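Local structure of TsrD (Streptomyces laurentii, 5X7L) at residues Gln11-Phe16 and Leu66-Leu71; Leu17-Glu22 and Arg26-Cys31; Tyr36-Pro41 and Glu48-Ala53; Gly90-Ile95 and Arg131-Leu136. The protein belongs to the SnoaL-like polyketide cyclase family and has the NTF2-type fold, in which helices pack against a curved antiparallel sheet. One frame throughout, in Å; residues are numbered along the deposited sequence.

Interaction 1: Gln11-Phe16 and Leu66-Leu71; sequences QLMEHF and LTLDDL
Leu-66, whose side chain meets Phe-16 across this contact, has its backbone N bonded to Asn-21 OD1, further along the same helix as Phe-16. That bond ties strand 61-74 to helix 6-22, which packs on the sheet of this NTF2-type fold. Between 11-16 and 66-71 themselves the contact is purely apolar. The helix runs roughly antiparallel to the strand, at 149°, with the axes of the short segments 9.8 Å apart at closest.

Met-13 is a selenomethionine and carries the largest share of the contact. Its chi1 sets CG beside Leu-71, and the bends at chi2 and chi3 fold SE and CE round to Leu-68. Met-13 CG lies 3.9 Å from Leu-71 CD1. The terminal methyl CE of Met-13 lies 4.2 Å from Leu-68 CD1, and these two side chains cross at about a right angle.

The strand is not regular here. Asp-69 and Asp-70 both face Arg-81 of strand 77-88, which makes a classic beta bulge. The extra residue shifts the alternation of the side chains. As a result Leu-66, Leu-68 and Leu-71 all start toward the helix, although the last step is three residues. In the bulge, Asp-70 OD1 accepts a weak bond from Leu-71 N. Asp-70 OD2 forms a salt bridge with Lys-77 of the second subunit, so the bulge lies at the dimer contact.

Phe-16 leaves the backbone with CG anti to N (chi1 -176°). This brings the ring toward the strand, with Phe-16 CE2 4.1 Å from Leu-66 CD2, at an oblique approach.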
loop_
_atom_site.group_PDB
_atom_site.type_symbol
_atom_site.label_atom_id
_atom_site.label_comp_id
_atom_site.label_asym_id
_atom_site.label_seq_id
_atom_site.Cartn_x
_atom_site.Cartn_y
_atom_site.Cartn_z
ATOM N N GLN B 11 4.947 -3.980 -19.996
ATOM C CA GLN B 11 5.217 -2.864 -20.899
ATOM C C GLN B 11 4.512 -1.588 -20.443
ATOM O O GLN B 11 5.095 -0.506 -20.515
ATOM C CB GLN B 11 4.813 -3.205 -22.336
ATOM C CG GLN B 11 5.136 -2.106 -23.343
ATOM C CD GLN B 11 6.624 -1.810 -23.442
ATOM O OE1 GLN B 11 7.128 -0.876 -22.815
ATOM N NE2 GLN B 11 7.335 -2.606 -24.234
ATOM N N LEU B 12 3.267 -1.707 -19.980
ATOM C CA LEU B 12 2.564 -0.556 -19.405
ATOM C C LEU B 12 3.374 0.034 -18.259
ATOM O O LEU B 12 3.545 1.250 -18.169
ATOM C CB LEU B 12 1.167 -0.930 -18.893
ATOM C CG LEU B 12 0.115 -1.421 -19.890
ATOM C CD1 LEU B 12 -1.188 -1.704 -19.156
ATOM C CD2 LEU B 12 -0.112 -0.419 -21.009
HETATM N N MSE B 13 3.876 -0.833 -17.386
HETATM C CA MSE B 13 4.646 -0.374 -16.234
HETATM C C MSE B 13 5.934 0.303 -16.645
HETATM O O MSE B 13 6.346 1.268 -16.009
HETATM C CB MSE B 13 4.961 -1.525 -15.282
HETATM C CG MSE B 13 3.747 -2.009 -14.502
HETATM SE SE MSE B 13 2.851 -0.590 -13.489
HETATM C CE MSE B 13 4.406 0.202 -12.601
ATOM N N GLU B 14 6.581 -0.179 -17.704
ATOM C CA GLU B 14 7.806 0.469 -18.181
ATOM C C GLU B 14 7.521 1.914 -18.593
ATOM O O GLU B 14 8.287 2.824 -18.276
ATOM C CB GLU B 14 8.430 -0.308 -19.343
ATOM C CG GLU B 14 9.052 -1.630 -18.927
ATOM N N HIS B 15 6.405 2.125 -19.282
ATOM C CA HIS B 15 6.004 3.477 -19.651
ATOM C C HIS B 15 5.658 4.322 -18.431
ATOM O O HIS B 15 6.020 5.495 -18.367
ATOM C CB HIS B 15 4.822 3.450 -20.616
ATOM C CG HIS B 15 5.204 3.104 -22.018
ATOM N ND1 HIS B 15 5.952 3.945 -22.812
ATOM C CD2 HIS B 15 4.939 2.012 -22.773
ATOM C CE1 HIS B 15 6.131 3.389 -23.996
ATOM N NE2 HIS B 15 5.527 2.215 -23.999
ATOM N N PHE B 16 4.955 3.729 -17.470
ATOM C CA PHE B 16 4.579 4.449 -16.255
ATOM C C PHE B 16 5.829 4.951 -15.530
ATOM O O PHE B 16 5.929 6.125 -15.176
ATOM C CB PHE B 16 3.745 3.551 -15.340
ATOM C CG PHE B 16 3.243 4.239 -14.102
ATOM C CD1 PHE B 16 2.092 5.013 -14.143
ATOM C CD2 PHE B 16 3.914 4.107 -12.896
ATOM C CE1 PHE B 16 1.622 5.645 -13.002
ATOM C CE2 PHE B 16 3.451 4.736 -11.755
ATOM C CZ PHE B 16 2.304 5.508 -11.807
ATOM N N LEU B 66 11.969 6.462 -9.520
ATOM C CA LEU B 66 10.841 5.585 -9.251
ATOM C C LEU B 66 11.195 4.217 -9.796
ATOM O O LEU B 66 11.425 4.064 -10.999
ATOM C CB LEU B 66 9.564 6.114 -9.909
ATOM C CG LEU B 66 8.273 5.348 -9.598
ATOM C CD1 LEU B 66 7.918 5.461 -8.122
ATOM C CD2 LEU B 66 7.131 5.850 -10.471
ATOM N N THR B 67 11.270 3.231 -8.910
ATOM C CA THR B 67 11.677 1.892 -9.309
ATOM C C THR B 67 10.645 0.857 -8.887
ATOM O O THR B 67 9.915 1.040 -7.909
ATOM C CB THR B 67 13.058 1.529 -8.736
ATOM O OG1 THR B 67 13.040 1.681 -7.315
ATOM C CG2 THR B 67 14.137 2.431 -9.333
ATOM N N LEU B 68 10.588 -0.220 -9.661
ATOM C CA LEU B 68 9.614 -1.278 -9.469
ATOM C C LEU B 68 10.206 -2.416 -8.645
ATOM O O LEU B 68 11.150 -3.080 -9.076
ATOM C CB LEU B 68 9.140 -1.791 -10.827
ATOM C CG LEU B 68 8.010 -2.818 -10.822
ATOM C CD1 LEU B 68 6.745 -2.256 -10.201
ATOM C CD2 LEU B 68 7.749 -3.269 -12.248
ATOM N N ASP B 69 9.654 -2.624 -7.455
ATOM C CA ASP B 69 10.115 -3.677 -6.553
ATOM C C ASP B 69 9.411 -5.001 -6.804
ATOM O O ASP B 69 10.008 -6.064 -6.649
ATOM C CB ASP B 69 9.898 -3.260 -5.101
ATOM C CG ASP B 69 10.695 -2.033 -4.727
ATOM O OD1 ASP B 69 11.930 -2.051 -4.904
ATOM O OD2 ASP B 69 10.085 -1.049 -4.259
ATOM N N ASP B 70 8.133 -4.939 -7.160
ATOM C CA ASP B 70 7.367 -6.146 -7.443
ATOM C C ASP B 70 6.154 -5.785 -8.284
ATOM O O ASP B 70 5.653 -4.661 -8.220
ATOM C CB ASP B 70 6.938 -6.836 -6.138
ATOM C CG ASP B 70 6.568 -8.303 -6.330
ATOM O OD1 ASP B 70 6.782 -8.856 -7.431
ATOM O OD2 ASP B 70 6.063 -8.915 -5.365
ATOM N N LEU B 71 5.704 -6.747 -9.078
ATOM C CA LEU B 71 4.528 -6.603 -9.924
ATOM C C LEU B 71 3.700 -7.876 -9.810
ATOM O O LEU B 71 4.232 -8.978 -9.963
ATOM C CB LEU B 71 4.936 -6.360 -11.379
ATOM C CG LEU B 71 3.806 -6.235 -12.404
ATOM C CD1 LEU B 71 2.964 -4.993 -12.151
ATOM C CD2 LEU B 71 4.371 -6.224 -13.818
#

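Interaction 2: Leu17-Glu22 and Arg26-Cys31; sequences LAAYNE and RHLDHC
Ala-18 and His-27 make the tight part of this contact. The methyl CB of Ala-18 sits almost exactly over the middle of the imidazole, 3.5 Å from the ring centroid and 5° off the ring normal. This is a CH-pi contact. Beside it, Ala-19 lets the two backbones come close, with CA atoms of Ala-19 and His-27 only 4.9 Å apart. The CB of His-27 packs 3.6 Å from Ala-19 N. Leu-28 CD2 touches Ala-19 CB, also at 3.6 Å. Both Ala-19 and Leu-28 are buried.

After helix 6-22 the chain turns, and residues 26-29, with helical backbone angles, fold back against it. In the NTF2-type fold of this protein the returning residues also lie against helix 47-60. There, Leu-28 meets Ile-54.

Toward solvent the contact thins to one polar bond. Glu-22 is exposed and its chain runs extended beyond CG, which brings the carboxylate to the edge of the ring. His-27 NE2 donates to Glu-22 OE1 at 2.9 Å, with a bent N-H...O angle of 145°. The oxygen lies near the ring plane, but the N-H comes to it from above the carboxylate plane. The two planes stand 80° apart. At the other ring nitrogen, His-27 ND1 is probably hydrogen-bonded to His-15 ND1, and the rings of these two histidines meet with their planes at about 40°.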
loop_
_atom_site.group_PDB
_atom_site.type_symbol
_atom_site.label_atom_id
_atom_site.label_comp_id
_atom_site.label_asym_id
_atom_site.label_seq_id
_atom_site.Cartn_x
_atom_site.Cartn_y
_atom_site.Cartn_z
ATOM N N LEU B 17 6.794 4.058 -15.332
ATOM C CA LEU B 17 8.036 4.416 -14.653
ATOM C C LEU B 17 8.798 5.495 -15.420
ATOM O O LEU B 17 9.320 6.437 -14.819
ATOM C CB LEU B 17 8.921 3.185 -14.467
ATOM C CG LEU B 17 8.354 2.062 -13.593
ATOM C CD1 LEU B 17 9.212 0.817 -13.747
ATOM C CD2 LEU B 17 8.246 2.475 -12.132
ATOM N N ALA B 18 8.854 5.359 -16.743
ATOM C CA ALA B 18 9.597 6.302 -17.578
ATOM C C ALA B 18 9.003 7.712 -17.517
ATOM O O ALA B 18 9.736 8.696 -17.582
ATOM C CB ALA B 18 9.654 5.810 -19.015
ATOM N N ALA B 19 7.682 7.816 -17.395
ATOM C CA ALA B 19 7.034 9.128 -17.294
ATOM C C ALA B 19 7.618 9.926 -16.130
ATOM O O ALA B 19 7.947 11.105 -16.272
ATOM C CB ALA B 19 5.530 8.976 -17.126
ATOM N N TYR B 20 7.743 9.271 -14.981
ATOM C CA TYR B 20 8.285 9.910 -13.787
ATOM C C TYR B 20 9.793 10.110 -13.879
ATOM O O TYR B 20 10.293 11.205 -13.627
ATOM C CB TYR B 20 7.944 9.095 -12.538
ATOM C CG TYR B 20 6.486 9.174 -12.164
ATOM C CD1 TYR B 20 5.553 8.334 -12.758
ATOM C CD2 TYR B 20 6.032 10.098 -11.220
ATOM C CE1 TYR B 20 4.210 8.404 -12.429
ATOM C CE2 TYR B 20 4.685 10.172 -10.882
ATOM C CZ TYR B 20 3.780 9.320 -11.492
ATOM O OH TYR B 20 2.443 9.375 -11.169
ATOM N N ASN B 21 10.520 9.058 -14.238
ATOM C CA ASN B 21 11.980 9.121 -14.244
ATOM C C ASN B 21 12.526 10.113 -15.274
ATOM O O ASN B 21 13.561 10.742 -15.048
ATOM C CB ASN B 21 12.571 7.726 -14.458
ATOM C CG ASN B 21 12.421 6.843 -13.233
ATOM O OD1 ASN B 21 12.638 7.291 -12.110
ATOM N ND2 ASN B 21 12.045 5.590 -13.441
ATOM N N GLU B 22 11.816 10.269 -16.386
ATOM C CA GLU B 22 12.222 11.207 -17.432
ATOM C C GLU B 22 11.483 12.541 -17.353
ATOM O O GLU B 22 11.797 13.464 -18.100
ATOM C CB GLU B 22 12.007 10.581 -18.812
ATOM C CG GLU B 22 12.793 9.299 -19.015
ATOM C CD GLU B 22 12.455 8.584 -20.309
ATOM O OE1 GLU B 22 11.874 9.215 -21.219
ATOM O OE2 GLU B 22 12.774 7.381 -20.414
ATOM N N ARG B 26 4.457 12.313 -21.891
ATOM C CA ARG B 26 4.051 11.561 -23.082
ATOM C C ARG B 26 4.061 10.045 -22.863
ATOM O O ARG B 26 3.280 9.323 -23.485
ATOM C CB ARG B 26 4.924 11.925 -24.283
ATOM C CG ARG B 26 4.738 13.361 -24.751
ATOM C CD ARG B 26 5.708 13.719 -25.857
ATOM N NE ARG B 26 7.087 13.647 -25.386
ATOM C CZ ARG B 26 8.150 13.991 -26.103
ATOM N NH1 ARG B 26 8.010 14.443 -27.345
ATOM N NH2 ARG B 26 9.359 13.883 -25.569
ATOM N N HIS B 27 4.922 9.558 -21.976
ATOM C CA HIS B 27 4.908 8.137 -21.644
ATOM C C HIS B 27 3.554 7.676 -21.103
ATOM O O HIS B 27 3.178 6.511 -21.273
ATOM C CB HIS B 27 5.998 7.813 -20.632
ATOM C CG HIS B 27 7.351 7.670 -21.243
ATOM N ND1 HIS B 27 7.681 6.615 -22.064
ATOM C CD2 HIS B 27 8.459 8.441 -21.154
ATOM C CE1 HIS B 27 8.934 6.742 -22.459
ATOM N NE2 HIS B 27 9.429 7.842 -21.920
ATOM N N LEU B 28 2.821 8.576 -20.449
ATOM C CA LEU B 28 1.504 8.235 -19.913
ATOM C C LEU B 28 0.500 7.886 -21.005
ATOM O O LEU B 28 -0.456 7.157 -20.757
ATOM C CB LEU B 28 0.947 9.372 -19.057
ATOM C CG LEU B 28 1.771 9.726 -17.821
ATOM C CD1 LEU B 28 1.075 10.833 -17.049
ATOM C CD2 LEU B 28 2.001 8.510 -16.930
ATOM N N ASP B 29 0.704 8.397 -22.211
ATOM C CA ASP B 29 -0.219 8.091 -23.298
ATOM C C ASP B 29 -0.171 6.615 -23.668
ATOM O O ASP B 29 -1.105 6.090 -24.271
ATOM C CB ASP B 29 0.082 8.964 -24.511
ATOM C CG ASP B 29 -0.176 10.422 -24.229
ATOM O OD1 ASP B 29 -1.290 10.740 -23.758
ATOM O OD2 ASP B 29 0.735 11.249 -24.440
ATOM N N HIS B 30 0.913 5.947 -23.289
ATOM C CA HIS B 30 1.098 4.539 -23.605
ATOM C C HIS B 30 0.748 3.607 -22.455
ATOM O O HIS B 30 0.861 2.394 -22.599
ATOM C CB HIS B 30 2.535 4.311 -24.064
ATOM C CG HIS B 30 2.909 5.160 -25.233
ATOM N ND1 HIS B 30 2.690 4.767 -26.535
ATOM C CD2 HIS B 30 3.428 6.409 -25.298
ATOM C CE1 HIS B 30 3.088 5.725 -27.353
ATOM N NE2 HIS B 30 3.534 6.734 -26.628
ATOM N N CYS B 31 0.310 4.157 -21.324
ATOM C CA CYS B 31 -0.116 3.306 -20.210
ATOM C C CYS B 31 -1.397 3.733 -19.494
ATOM O O CYS B 31 -1.995 2.904 -18.816
ATOM C CB CYS B 31 1.009 3.147 -19.182
ATOM S SG CYS B 31 1.570 4.679 -18.417
#

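Interaction 3: Tyr36-Pro41 and Glu48-Ala53; sequences YRHPNP and EGMRAA
The imidazole of His-38 and the ring of Tyr-36 both meet Met-50, a selenomethionine, but on different terms. Met-50 SE lies 3.8 Å from His-38 CD2, at the ring edge and near its plane. A second edge of the same ring is used by the local backbone. Asn-40 N donates to His-38 ND1 at 3.0 Å, nearly straight at 164° and in the ring plane. That bond fixes the rotation of the imidazole. The ring of His-120 also meets it edge-to-face.

At Tyr-36 the approach is oblique. Met-50 CG lies 3.8 Å from Tyr-36 CD2, and Met-50 SE is 5.1 Å from the Tyr-36 ring centroid, a Met-aromatic contact. Chi1 of Met-50 sets CG against Tyr-36, and the bend at chi2 turns SE to His-38. The phenol OH of Tyr-36 is hydrogen-bonded to His-120 ND1.

The contact joins the short strand 36-37 and the residue after it to the first turns of helix 47-60. Met-50 also touches Phe-16 and Tyr-20 of helix 6-22, and Tyr-36 packs on Phe-110 of strand 101-113, in the interior of the NTF2-type fold.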
loop_
_atom_site.group_PDB
_atom_site.type_symbol
_atom_site.label_atom_id
_atom_site.label_comp_id
_atom_site.label_asym_id
_atom_site.label_seq_id
_atom_site.Cartn_x
_atom_site.Cartn_y
_atom_site.Cartn_z
ATOM N N TYR B 36 -8.890 8.576 -17.636
ATOM C CA TYR B 36 -8.393 8.162 -16.327
ATOM C C TYR B 36 -9.204 8.766 -15.187
ATOM O O TYR B 36 -9.568 9.942 -15.233
ATOM C CB TYR B 36 -6.926 8.569 -16.164
ATOM C CG TYR B 36 -6.237 7.791 -15.076
ATOM C CD1 TYR B 36 -5.704 6.540 -15.339
ATOM C CD2 TYR B 36 -6.145 8.286 -13.779
ATOM C CE1 TYR B 36 -5.092 5.798 -14.349
ATOM C CE2 TYR B 36 -5.526 7.551 -12.779
ATOM C CZ TYR B 36 -5.002 6.307 -13.076
ATOM O OH TYR B 36 -4.385 5.556 -12.105
ATOM N N ARG B 37 -9.465 7.961 -14.162
ATOM C CA ARG B 37 -10.278 8.395 -13.032
ATOM C C ARG B 37 -9.445 8.421 -11.755
ATOM O O ARG B 37 -9.384 7.437 -11.023
ATOM C CB ARG B 37 -11.486 7.465 -12.857
ATOM C CG ARG B 37 -12.354 7.326 -14.102
ATOM C CD ARG B 37 -13.548 6.407 -13.872
ATOM N NE ARG B 37 -13.157 5.031 -13.563
ATOM C CZ ARG B 37 -12.957 4.067 -14.462
ATOM N NH1 ARG B 37 -13.092 4.304 -15.762
ATOM N NH2 ARG B 37 -12.614 2.851 -14.057
ATOM N N HIS B 38 -8.793 9.549 -11.489
ATOM C CA HIS B 38 -8.021 9.691 -10.259
ATOM C C HIS B 38 -8.978 9.675 -9.059
ATOM O O HIS B 38 -10.022 10.331 -9.096
ATOM C CB HIS B 38 -7.208 10.986 -10.278
ATOM C CG HIS B 38 -6.112 11.023 -9.262
ATOM N ND1 HIS B 38 -6.352 11.102 -7.909
ATOM C CD2 HIS B 38 -4.766 10.998 -9.405
ATOM C CE1 HIS B 38 -5.204 11.118 -7.258
ATOM N NE2 HIS B 38 -4.225 11.056 -8.143
ATOM N N PRO B 39 -8.639 8.924 -7.993
ATOM C CA PRO B 39 -9.545 8.828 -6.837
ATOM C C PRO B 39 -9.737 10.127 -6.042
ATOM O O PRO B 39 -10.701 10.235 -5.287
ATOM C CB PRO B 39 -8.878 7.764 -5.956
ATOM C CG PRO B 39 -7.447 7.763 -6.368
ATOM C CD PRO B 39 -7.472 8.037 -7.842
ATOM N N ASN B 40 -8.830 11.083 -6.199
ATOM C CA ASN B 40 -8.941 12.387 -5.555
ATOM C C ASN B 40 -9.717 13.337 -6.463
ATOM O O ASN B 40 -9.233 13.680 -7.539
ATOM C CB ASN B 40 -7.544 12.949 -5.261
ATOM C CG ASN B 40 -7.580 14.259 -4.491
ATOM O OD1 ASN B 40 -8.631 14.875 -4.325
ATOM N ND2 ASN B 40 -6.418 14.690 -4.016
ATOM N N PRO B 41 -10.918 13.777 -6.039
ATOM C CA PRO B 41 -11.703 14.637 -6.936
ATOM C C PRO B 41 -11.092 16.022 -7.177
ATOM O O PRO B 41 -11.521 16.720 -8.097
ATOM C CB PRO B 41 -13.048 14.761 -6.213
ATOM C CG PRO B 41 -12.717 14.567 -4.774
ATOM C CD PRO B 41 -11.602 13.557 -4.751
ATOM N N GLU B 48 -5.272 14.211 -18.134
ATOM C CA GLU B 48 -4.671 15.498 -17.767
ATOM C C GLU B 48 -4.332 15.588 -16.276
ATOM O O GLU B 48 -3.347 16.222 -15.904
ATOM C CB GLU B 48 -5.568 16.668 -18.176
ATOM C CG GLU B 48 -5.427 17.055 -19.642
ATOM C CD GLU B 48 -4.181 17.880 -19.921
ATOM O OE1 GLU B 48 -4.058 18.979 -19.345
ATOM O OE2 GLU B 48 -3.319 17.443 -20.718
ATOM N N GLY B 49 -5.136 14.955 -15.425
ATOM C CA GLY B 49 -4.850 14.944 -13.996
ATOM C C GLY B 49 -3.515 14.291 -13.677
ATOM O O GLY B 49 -2.780 14.750 -12.799
HETATM N N MSE B 50 -3.199 13.216 -14.389
HETATM C CA MSE B 50 -1.935 12.515 -14.178
HETATM C C MSE B 50 -0.778 13.213 -14.861
HETATM O O MSE B 50 0.340 13.194 -14.345
HETATM C CB MSE B 50 -2.052 11.061 -14.627
HETATM C CG MSE B 50 -2.906 10.230 -13.670
HETATM SE SE MSE B 50 -2.060 9.992 -11.903
HETATM C CE MSE B 50 -0.730 8.646 -12.394
ATOM N N ARG B 51 -1.021 13.836 -16.012
ATOM C CA ARG B 51 0.010 14.654 -16.646
ATOM C C ARG B 51 0.434 15.791 -15.717
ATOM O O ARG B 51 1.619 16.114 -15.615
ATOM C CB ARG B 51 -0.482 15.228 -17.972
ATOM C CG ARG B 51 -0.773 14.187 -19.035
ATOM C CD ARG B 51 -1.478 14.816 -20.216
ATOM N NE ARG B 51 -1.713 13.858 -21.286
ATOM C CZ ARG B 51 -2.477 14.091 -22.349
ATOM N NH1 ARG B 51 -3.124 15.244 -22.474
ATOM N NH2 ARG B 51 -2.601 13.166 -23.290
ATOM N N ALA B 52 -0.543 16.389 -15.038
ATOM C CA ALA B 52 -0.267 17.465 -14.085
ATOM C C ALA B 52 0.623 16.985 -12.935
ATOM O O ALA B 52 1.497 17.719 -12.470
ATOM C CB ALA B 52 -1.569 18.044 -13.545
ATOM N N ALA B 53 0.398 15.757 -12.480
ATOM C CA ALA B 53 1.236 15.178 -11.431
ATOM C C ALA B 53 2.693 15.060 -11.886
ATOM O O ALA B 53 3.607 15.406 -11.137
ATOM C CB ALA B 53 0.695 13.821 -10.998
#

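Interaction 4: Gly90-Ile95 and Arg131-Leu136; sequences GPILGI and RQLGAL
Two side-chain torsions set up the meeting of Ile-95 and Leu-133. In Ile-95, chi1 of -54° turns CG1 beside the backbone N and sends the CG2 branch anti to it. In Leu-133, chi1 of -63° places CG anti to the carbonyl carbon. The two side chains then cross at about a right angle.

Ile-95 CG2 is the shared point of contact. It lies 4.0 Å from Leu-133 CB and 4.0 Å from Ala-135 CB. The other branch of Ile-95 ends in CD1, 4.2 Å from Leu-133 CD1. Ile-92 adds a more distant touch from its own CD1, 4.3 Å from Leu-133 CD1. No hydrogen bond crosses between the two segments, and all the contacts are between carbons.

Ile-92 and Ile-95, first and last residues of a type I' beta turn, both point toward 131-136. Ile-95 N bonds to Ile-92 O at 2.8 Å, and Ile-92 N bonds back to Ile-95 O at 3.0 Å. At Gly-94 a CB would be jammed against the carbonyl O of the residue before. Ile-92 also rests on Trp-57 and Thr-60 of helix 47-60, while Leu-133 packs on Phe-102 of strand 101-113. Near the same end of the protein, Leu-136 packs against Leu-136 of the second subunit.

On the other segment, helix 126-132 has just ended. Gly-134, with phi 81°, is the C-prime residue of a Schellman motif, in which Ala-135 N reaches back to His-130 O and Gly-134 N bonds weakly to Arg-131 O.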
loop_
_atom_site.group_PDB
_atom_site.type_symbol
_atom_site.label_atom_id
_atom_site.label_comp_id
_atom_site.label_asym_id
_atom_site.label_seq_id
_atom_site.Cartn_x
_atom_site.Cartn_y
_atom_site.Cartn_z
ATOM N N GLY B 90 10.771 21.619 -3.737
ATOM C CA GLY B 90 9.529 22.384 -3.739
ATOM C C GLY B 90 8.552 21.753 -2.766
ATOM O O GLY B 90 8.828 20.683 -2.228
ATOM N N PRO B 91 7.402 22.407 -2.525
ATOM C CA PRO B 91 6.420 21.849 -1.594
ATOM C C PRO B 91 5.902 20.492 -2.055
ATOM O O PRO B 91 5.620 20.311 -3.240
ATOM C CB PRO B 91 5.289 22.886 -1.602
ATOM C CG PRO B 91 5.920 24.141 -2.100
ATOM C CD PRO B 91 6.965 23.700 -3.077
ATOM N N ILE B 92 5.799 19.551 -1.123
ATOM C CA ILE B 92 5.271 18.223 -1.413
ATOM C C ILE B 92 4.170 17.897 -0.414
ATOM O O ILE B 92 4.440 17.757 0.778
ATOM C CB ILE B 92 6.362 17.135 -1.332
ATOM C CG1 ILE B 92 7.413 17.342 -2.428
ATOM C CG2 ILE B 92 5.737 15.746 -1.441
ATOM C CD1 ILE B 92 8.616 16.428 -2.307
ATOM N N LEU B 93 2.937 17.786 -0.905
ATOM C CA LEU B 93 1.796 17.362 -0.091
ATOM C C LEU B 93 1.700 18.118 1.237
ATOM O O LEU B 93 1.497 17.519 2.294
ATOM C CB LEU B 93 1.869 15.852 0.166
ATOM C CG LEU B 93 1.970 14.978 -1.088
ATOM C CD1 LEU B 93 2.247 13.531 -0.709
ATOM C CD2 LEU B 93 0.710 15.078 -1.941
ATOM N N GLY B 94 1.861 19.437 1.172
ATOM C CA GLY B 94 1.754 20.285 2.352
ATOM C C GLY B 94 3.045 20.478 3.130
ATOM O O GLY B 94 3.082 21.254 4.084
ATOM N N ILE B 95 4.102 19.773 2.729
ATOM C CA ILE B 95 5.409 19.880 3.378
ATOM C C ILE B 95 6.250 20.936 2.667
ATOM O O ILE B 95 6.551 20.783 1.486
ATOM C CB ILE B 95 6.178 18.540 3.346
ATOM C CG1 ILE B 95 5.333 17.404 3.935
ATOM C CG2 ILE B 95 7.507 18.671 4.086
ATOM C CD1 ILE B 95 5.875 16.020 3.628
ATOM N N ARG B 131 8.459 12.426 8.104
ATOM C CA ARG B 131 9.589 12.306 9.021
ATOM C C ARG B 131 10.916 12.608 8.332
ATOM O O ARG B 131 11.748 13.332 8.875
ATOM C CB ARG B 131 9.611 10.919 9.662
ATOM C CG ARG B 131 8.634 10.824 10.819
ATOM C CD ARG B 131 8.498 9.418 11.362
ATOM N NE ARG B 131 7.562 9.384 12.484
ATOM C CZ ARG B 131 6.950 8.289 12.926
ATOM N NH1 ARG B 131 7.161 7.115 12.341
ATOM N NH2 ARG B 131 6.115 8.370 13.956
ATOM N N GLN B 132 11.104 12.073 7.133
ATOM C CA GLN B 132 12.346 12.289 6.400
ATOM C C GLN B 132 12.523 13.741 5.969
ATOM O O GLN B 132 13.645 14.250 5.936
ATOM C CB GLN B 132 12.403 11.379 5.180
ATOM C CG GLN B 132 12.511 9.912 5.531
ATOM C CD GLN B 132 12.339 9.032 4.317
ATOM O OE1 GLN B 132 12.710 9.414 3.217
ATOM N NE2 GLN B 132 11.762 7.856 4.506
ATOM N N LEU B 133 11.422 14.410 5.647
ATOM C CA LEU B 133 11.493 15.783 5.154
ATOM C C LEU B 133 11.367 16.823 6.269
ATOM O O LEU B 133 11.246 18.019 5.998
ATOM C CB LEU B 133 10.441 16.005 4.066
ATOM C CG LEU B 133 10.645 15.130 2.823
ATOM C CD1 LEU B 133 9.570 15.417 1.784
ATOM C CD2 LEU B 133 12.037 15.308 2.222
ATOM N N GLY B 134 11.418 16.360 7.515
ATOM C CA GLY B 134 11.530 17.243 8.672
ATOM C C GLY B 134 10.234 17.876 9.137
ATOM O O GLY B 134 10.252 18.827 9.918
ATOM N N ALA B 135 9.109 17.346 8.665
ATOM C CA ALA B 135 7.796 17.886 9.015
ATOM C C ALA B 135 7.255 17.282 10.309
ATOM O O ALA B 135 6.351 17.844 10.928
ATOM C CB ALA B 135 6.815 17.655 7.878
ATOM N N LEU B 136 7.809 16.139 10.703
ATOM C CA LEU B 136 7.405 15.451 11.925
ATOM C C LEU B 136 8.619 14.865 12.634
ATOM O O LEU B 136 9.561 14.411 11.981
ATOM C CB LEU B 136 6.412 14.330 11.611
ATOM C CG LEU B 136 5.062 14.723 11.010
ATOM C CD1 LEU B 136 4.271 13.473 10.675
ATOM C CD2 LEU B 136 4.281 15.611 11.964
#

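How the interactions relate
Interactions 1, 2 and 3 form one connected group. Interactions 1 and 2 share helix 6-22 and have centres 10 Å apart. Interaction 2 joins interaction 3 through a salt bridge, Asp-29 OD1 to Arg-51 NH2 at 2.8 Å. Interactions 1 and 3 lie on opposite sides of the chain's centre, yet Phe-16 CE1 touches Met-50 CE at 3.9 Å. The side chains of Leu-66 and Met-50 each lie about 4 Å from bound isopropyl alcohol, probably from the crystallisation liquor, though such molecules can mark pockets. Interaction 4 stands apart. Its nearest atoms are about 7 Å from interaction 3 and about 12 Å from interaction 1.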